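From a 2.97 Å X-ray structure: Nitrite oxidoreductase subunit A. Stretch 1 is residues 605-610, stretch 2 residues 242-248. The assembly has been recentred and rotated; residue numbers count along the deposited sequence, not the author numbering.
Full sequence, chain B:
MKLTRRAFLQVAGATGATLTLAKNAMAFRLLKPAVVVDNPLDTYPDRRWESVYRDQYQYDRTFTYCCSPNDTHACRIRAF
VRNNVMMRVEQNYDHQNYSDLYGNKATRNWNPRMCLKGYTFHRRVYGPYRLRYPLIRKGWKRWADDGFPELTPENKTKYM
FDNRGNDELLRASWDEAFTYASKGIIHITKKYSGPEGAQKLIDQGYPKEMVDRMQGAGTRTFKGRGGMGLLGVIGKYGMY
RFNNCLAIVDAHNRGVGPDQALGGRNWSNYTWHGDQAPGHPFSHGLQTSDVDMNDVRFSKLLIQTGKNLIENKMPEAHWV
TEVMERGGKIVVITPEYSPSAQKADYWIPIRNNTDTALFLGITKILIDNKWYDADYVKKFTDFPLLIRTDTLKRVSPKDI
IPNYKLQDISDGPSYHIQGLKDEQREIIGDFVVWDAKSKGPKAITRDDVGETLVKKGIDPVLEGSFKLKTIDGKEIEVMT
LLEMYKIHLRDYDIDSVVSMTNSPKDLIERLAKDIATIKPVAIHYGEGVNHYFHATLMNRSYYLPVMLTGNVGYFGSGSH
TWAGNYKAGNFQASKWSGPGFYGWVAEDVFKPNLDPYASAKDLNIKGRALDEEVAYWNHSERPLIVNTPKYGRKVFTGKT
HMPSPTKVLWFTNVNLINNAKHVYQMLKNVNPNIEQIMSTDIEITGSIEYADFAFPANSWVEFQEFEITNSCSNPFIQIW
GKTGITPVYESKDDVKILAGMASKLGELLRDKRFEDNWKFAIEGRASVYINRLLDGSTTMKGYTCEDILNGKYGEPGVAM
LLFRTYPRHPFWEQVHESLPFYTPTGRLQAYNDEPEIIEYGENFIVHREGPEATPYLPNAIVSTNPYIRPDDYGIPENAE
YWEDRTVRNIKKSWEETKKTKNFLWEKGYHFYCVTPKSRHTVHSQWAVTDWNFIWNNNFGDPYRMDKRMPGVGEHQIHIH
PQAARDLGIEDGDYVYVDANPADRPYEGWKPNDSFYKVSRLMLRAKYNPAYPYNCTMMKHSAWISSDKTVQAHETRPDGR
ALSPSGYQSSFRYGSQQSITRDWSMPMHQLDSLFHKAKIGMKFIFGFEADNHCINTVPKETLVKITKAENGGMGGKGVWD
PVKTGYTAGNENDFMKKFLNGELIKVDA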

ATOM      1  N   ILE B 605     -28.721  20.231  24.141  1.00 38.85           N
ATOM      2  CA  ILE B 605     -27.379  19.666  24.202  1.00 32.45           C
ATOM      3  C   ILE B 605     -27.046  19.344  25.651  1.00 33.72           C
ATOM      4  O   ILE B 605     -26.831  20.248  26.467  1.00 31.78           O
ATOM      5  CB  ILE B 605     -26.343  20.617  23.593  1.00 37.28           C
ATOM      6  CG1 ILE B 605     -26.709  20.915  22.141  1.00 42.42           C
ATOM      7  CG2 ILE B 605     -24.949  20.019  23.688  1.00 36.92           C
ATOM      8  CD1 ILE B 605     -26.836  19.675  21.287  1.00 44.65           C
ATOM      9  N   LYS B 606     -26.998  18.053  25.972  1.00 43.69           N
ATOM     10  CA  LYS B 606     -26.476  17.610  27.262  1.00 45.57           C
ATOM     11  C   LYS B 606     -26.011  16.168  27.110  1.00 49.00           C
ATOM     12  O   LYS B 606     -26.841  15.262  26.985  1.00 42.20           O
ATOM     13  CB  LYS B 606     -27.525  17.735  28.358  1.00 38.43           C
ATOM     14  CG  LYS B 606     -27.090  17.121  29.679  1.00 43.47           C
ATOM     15  CD  LYS B 606     -28.127  17.344  30.763  1.00 44.14           C
ATOM     16  CE  LYS B 606     -27.784  16.562  32.020  1.00 48.02           C
ATOM     17  NZ  LYS B 606     -28.738  16.847  33.127  1.00 56.55           N
ATOM     18  N   GLY B 607     -24.698  15.962  27.115  1.00 49.86           N
ATOM     19  CA  GLY B 607     -24.145  14.626  27.035  1.00 52.21           C
ATOM     20  C   GLY B 607     -23.903  14.069  28.427  1.00 44.63           C
ATOM     21  O   GLY B 607     -23.458  14.777  29.328  1.00 43.49           O
ATOM     22  N   ARG B 608     -24.219  12.785  28.594  1.00 41.98           N
ATOM     23  CA  ARG B 608     -24.055  12.093  29.866  1.00 40.46           C
ATOM     24  C   ARG B 608     -23.146  10.882  29.724  1.00 43.41           C
ATOM     25  O   ARG B 608     -23.202   9.957  30.542  1.00 44.18           O
ATOM     26  CB  ARG B 608     -25.420  11.712  30.433  1.00 38.58           C
ATOM     27  CG  ARG B 608     -26.438  12.773  30.091  1.00 41.62           C
ATOM     28  CD  ARG B 608     -27.769  12.622  30.765  1.00 37.52           C
ATOM     29  NE  ARG B 608     -28.572  13.802  30.465  1.00 43.50           N
ATOM     30  CZ  ARG B 608     -29.856  13.936  30.765  1.00 42.84           C
ATOM     31  NH1 ARG B 608     -30.493  12.957  31.385  1.00 42.04           N
ATOM     32  NH2 ARG B 608     -30.501  15.049  30.446  1.00 50.05           N
ATOM     33  N   ALA B 609     -22.310  10.882  28.695  1.00 41.78           N
ATOM     34  CA  ALA B 609     -21.309   9.854  28.467  1.00 38.91           C
ATOM     35  C   ALA B 609     -19.955  10.471  28.784  1.00 37.14           C
ATOM     36  O   ALA B 609     -19.551  11.448  28.144  1.00 46.12           O
ATOM     37  CB  ALA B 609     -21.359   9.350  27.025  1.00 40.01           C
ATOM     38  N   LEU B 610     -19.257   9.899  29.759  1.00 38.12           N
ATOM     39  CA  LEU B 610     -17.981  10.435  30.212  1.00 35.03           C
ATOM     40  C   LEU B 610     -16.861   9.851  29.363  1.00 34.34           C
ATOM     41  O   LEU B 610     -16.655   8.634  29.350  1.00 37.78           O
ATOM     42  CB  LEU B 610     -17.764  10.123  31.692  1.00 32.70           C
ATOM     43  CG  LEU B 610     -16.483  10.668  32.322  1.00 34.72           C
ATOM     44  CD1 LEU B 610     -16.449  12.187  32.242  1.00 35.15           C
ATOM     45  CD2 LEU B 610     -16.376  10.200  33.764  1.00 34.83           C
TER
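Stretch 2 242-248: FNNCLAI

What backbone shapes meet here? Stretch 1 has no regular secondary structure: from Ile 605 to Leu 610 it runs as an irregular, mostly extended loop, and the exception is Arg 608, whose psi of 22° turns the chain between the more open conformations of Gly 607 and Ala 609. Stretch 2 is part of a helix that begins earlier in the chain and continues beyond it. The helix is kinked near its later residues. Leu 246 N makes only weak bonds, to Phe 242 O at 3.2 Å and to Asn 243 O at 3.3 Å, and the bonds that follow reach back three residues rather than four: Ala 247 N to Asn 244 O at 3.2 Å and Ile 248 N to Cys 245 O at 3.1 Å.

How does the helix lie on the loop? Taken from first CA to last, the loop runs across the direction of the helix rather than along it. The backbones come nearest at Ala 609 and Asn 244, whose CA atoms are 4.9 Å apart. The contact is compact, burying 221 Å² over both sides, and the residues that touch are at least 361 apart in sequence. On the helix it is made by Asn 243, Asn 244 and Ala 247, so that one side of the helix faces the loop while Phe 242, Cys 245, Leu 246 and Ile 248 stay out of reach. The ends of the loop, Ile 605 and Leu 610, also make no contact.

What holds the two together? The one hydrogen bond between them runs from Arg 608 N to Asn 244 OD1, at 3.1 Å with an angle of 151° at the hydrogen. A side-chain amide thus supplies an acceptor to a loop backbone that has no strand or helix partner within its own stretch. Asn 244 leaves its backbone sideways to the loop, but with chi1 at -168° (t) its end comes nearer and brings the amide to the loop. Asn 244 ND2 lies by the preceding residues, 3.8 Å from Lys 606 O and 3.9 Å from Gly 607 CA; these are contacts of proximity. Asn 244 has the largest covered area of any residue here, 67 Å².

Which side chains pack around that bond? Ala 609 points its CB toward the helix, where the methyl rests 4.0 Å from Asn 244 N and 4.1 Å from Asn 243 CB, packing against the helix backbone and the base of a side chain. Ala 247 likewise points toward the loop, and its CB meets Arg 608 CD at 4.3 Å. Here the arginine contributes the aliphatic part of its chain, which is extended from chi2 onward, while Arg 608 CB lies 3.6 Å from Asn 244 OD1, beside the hydrogen bond. Lys 606, by contrast, sends the end of its all-t side chain away from the helix, so its nearest approach is through its carbonyl oxygen.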

ATOM      1  N   PHE B 242     -25.081   6.121  21.327  1.00 32.62           N
ATOM      2  CA  PHE B 242     -25.562   4.939  22.035  1.00 36.64           C
ATOM      3  C   PHE B 242     -25.123   4.955  23.494  1.00 33.02           C
ATOM      4  O   PHE B 242     -25.919   4.657  24.393  1.00 27.24           O
ATOM      5  CB  PHE B 242     -25.067   3.672  21.339  1.00 37.44           C
ATOM      6  CG  PHE B 242     -25.570   2.402  21.960  1.00 36.17           C
ATOM      7  CD1 PHE B 242     -26.860   1.959  21.717  1.00 31.20           C
ATOM      8  CD2 PHE B 242     -24.754   1.650  22.789  1.00 32.51           C
ATOM      9  CE1 PHE B 242     -27.326   0.789  22.290  1.00 29.70           C
ATOM     10  CE2 PHE B 242     -25.212   0.481  23.364  1.00 33.60           C
ATOM     11  CZ  PHE B 242     -26.501   0.050  23.114  1.00 29.53           C
ATOM     12  N   ASN B 243     -23.872   5.307  23.693  1.00 31.04           N
ATOM     13  CA  ASN B 243     -23.283   5.388  25.039  1.00 36.67           C
ATOM     14  C   ASN B 243     -24.078   6.415  25.831  1.00 36.78           C
ATOM     15  O   ASN B 243     -24.339   6.210  26.993  1.00 37.27           O
ATOM     16  CB  ASN B 243     -21.864   5.904  24.904  1.00 30.00           C
ATOM     17  CG  ASN B 243     -20.942   4.833  24.409  1.00 30.00           C
ATOM     18  OD1 ASN B 243     -21.254   3.675  24.530  1.00 30.00           O
ATOM     19  ND2 ASN B 243     -19.806   5.210  23.880  1.00 30.00           N
ATOM     20  N   ASN B 244     -24.436   7.504  25.188  1.00 36.39           N
ATOM     21  CA  ASN B 244     -25.212   8.551  25.881  1.00 38.68           C
ATOM     22  C   ASN B 244     -26.571   7.997  26.296  1.00 40.09           C
ATOM     23  O   ASN B 244     -26.986   8.255  27.393  1.00 39.44           O
ATOM     24  CB  ASN B 244     -25.351   9.771  24.986  1.00 30.00           C
ATOM     25  CG  ASN B 244     -25.884  10.942  25.752  1.00 30.00           C
ATOM     26  OD1 ASN B 244     -26.006  10.875  26.953  1.00 30.00           O
ATOM     27  ND2 ASN B 244     -26.237  11.995  25.060  1.00 30.00           N
ATOM     28  N   CYS B 245     -27.196   7.224  25.423  1.00 35.43           N
ATOM     29  CA  CYS B 245     -28.542   6.650  25.610  1.00 31.75           C
ATOM     30  C   CYS B 245     -28.568   5.717  26.805  1.00 30.53           C
ATOM     31  O   CYS B 245     -29.600   5.488  27.331  1.00 34.22           O
ATOM     32  CB  CYS B 245     -28.884   5.806  24.401  1.00 30.30           C
ATOM     33  SG  CYS B 245     -29.692   6.724  23.080  1.00 43.18           S
ATOM     34  N   LEU B 246     -27.460   5.095  27.113  1.00 35.78           N
ATOM     35  CA  LEU B 246     -27.425   4.155  28.227  1.00 39.81           C
ATOM     36  C   LEU B 246     -27.744   4.806  29.563  1.00 38.40           C
ATOM     37  O   LEU B 246     -27.908   4.088  30.556  1.00 34.50           O
ATOM     38  CB  LEU B 246     -26.060   3.474  28.296  1.00 32.49           C
ATOM     39  CG  LEU B 246     -25.782   2.510  27.146  1.00 26.42           C
ATOM     40  CD1 LEU B 246     -24.371   1.994  27.246  1.00 36.85           C
ATOM     41  CD2 LEU B 246     -26.774   1.359  27.153  1.00 20.68           C
ATOM     42  N   ALA B 247     -27.820   6.139  29.618  1.00 36.73           N
ATOM     43  CA  ALA B 247     -28.295   6.798  30.827  1.00 30.36           C
ATOM     44  C   ALA B 247     -29.696   6.332  31.199  1.00 35.66           C
ATOM     45  O   ALA B 247     -30.027   6.252  32.387  1.00 40.30           O
ATOM     46  CB  ALA B 247     -28.263   8.316  30.648  1.00 32.15           C
ATOM     47  N   ILE B 248     -30.533   6.028  30.200  1.00 32.06           N
ATOM     48  CA  ILE B 248     -31.865   5.496  30.482  1.00 29.18           C
ATOM     49  C   ILE B 248     -31.763   4.163  31.210  1.00 32.48           C
ATOM     50  O   ILE B 248     -32.481   3.910  32.183  1.00 43.36           O
ATOM     51  CB  ILE B 248     -32.682   5.355  29.185  1.00 29.00           C
ATOM     52  CG1 ILE B 248     -32.802   6.692  28.459  1.00 35.52           C
ATOM     53  CG2 ILE B 248     -34.067   4.812  29.494  1.00 31.77           C
ATOM     54  CD1 ILE B 248     -33.446   6.566  27.092  1.00 37.24           C
TER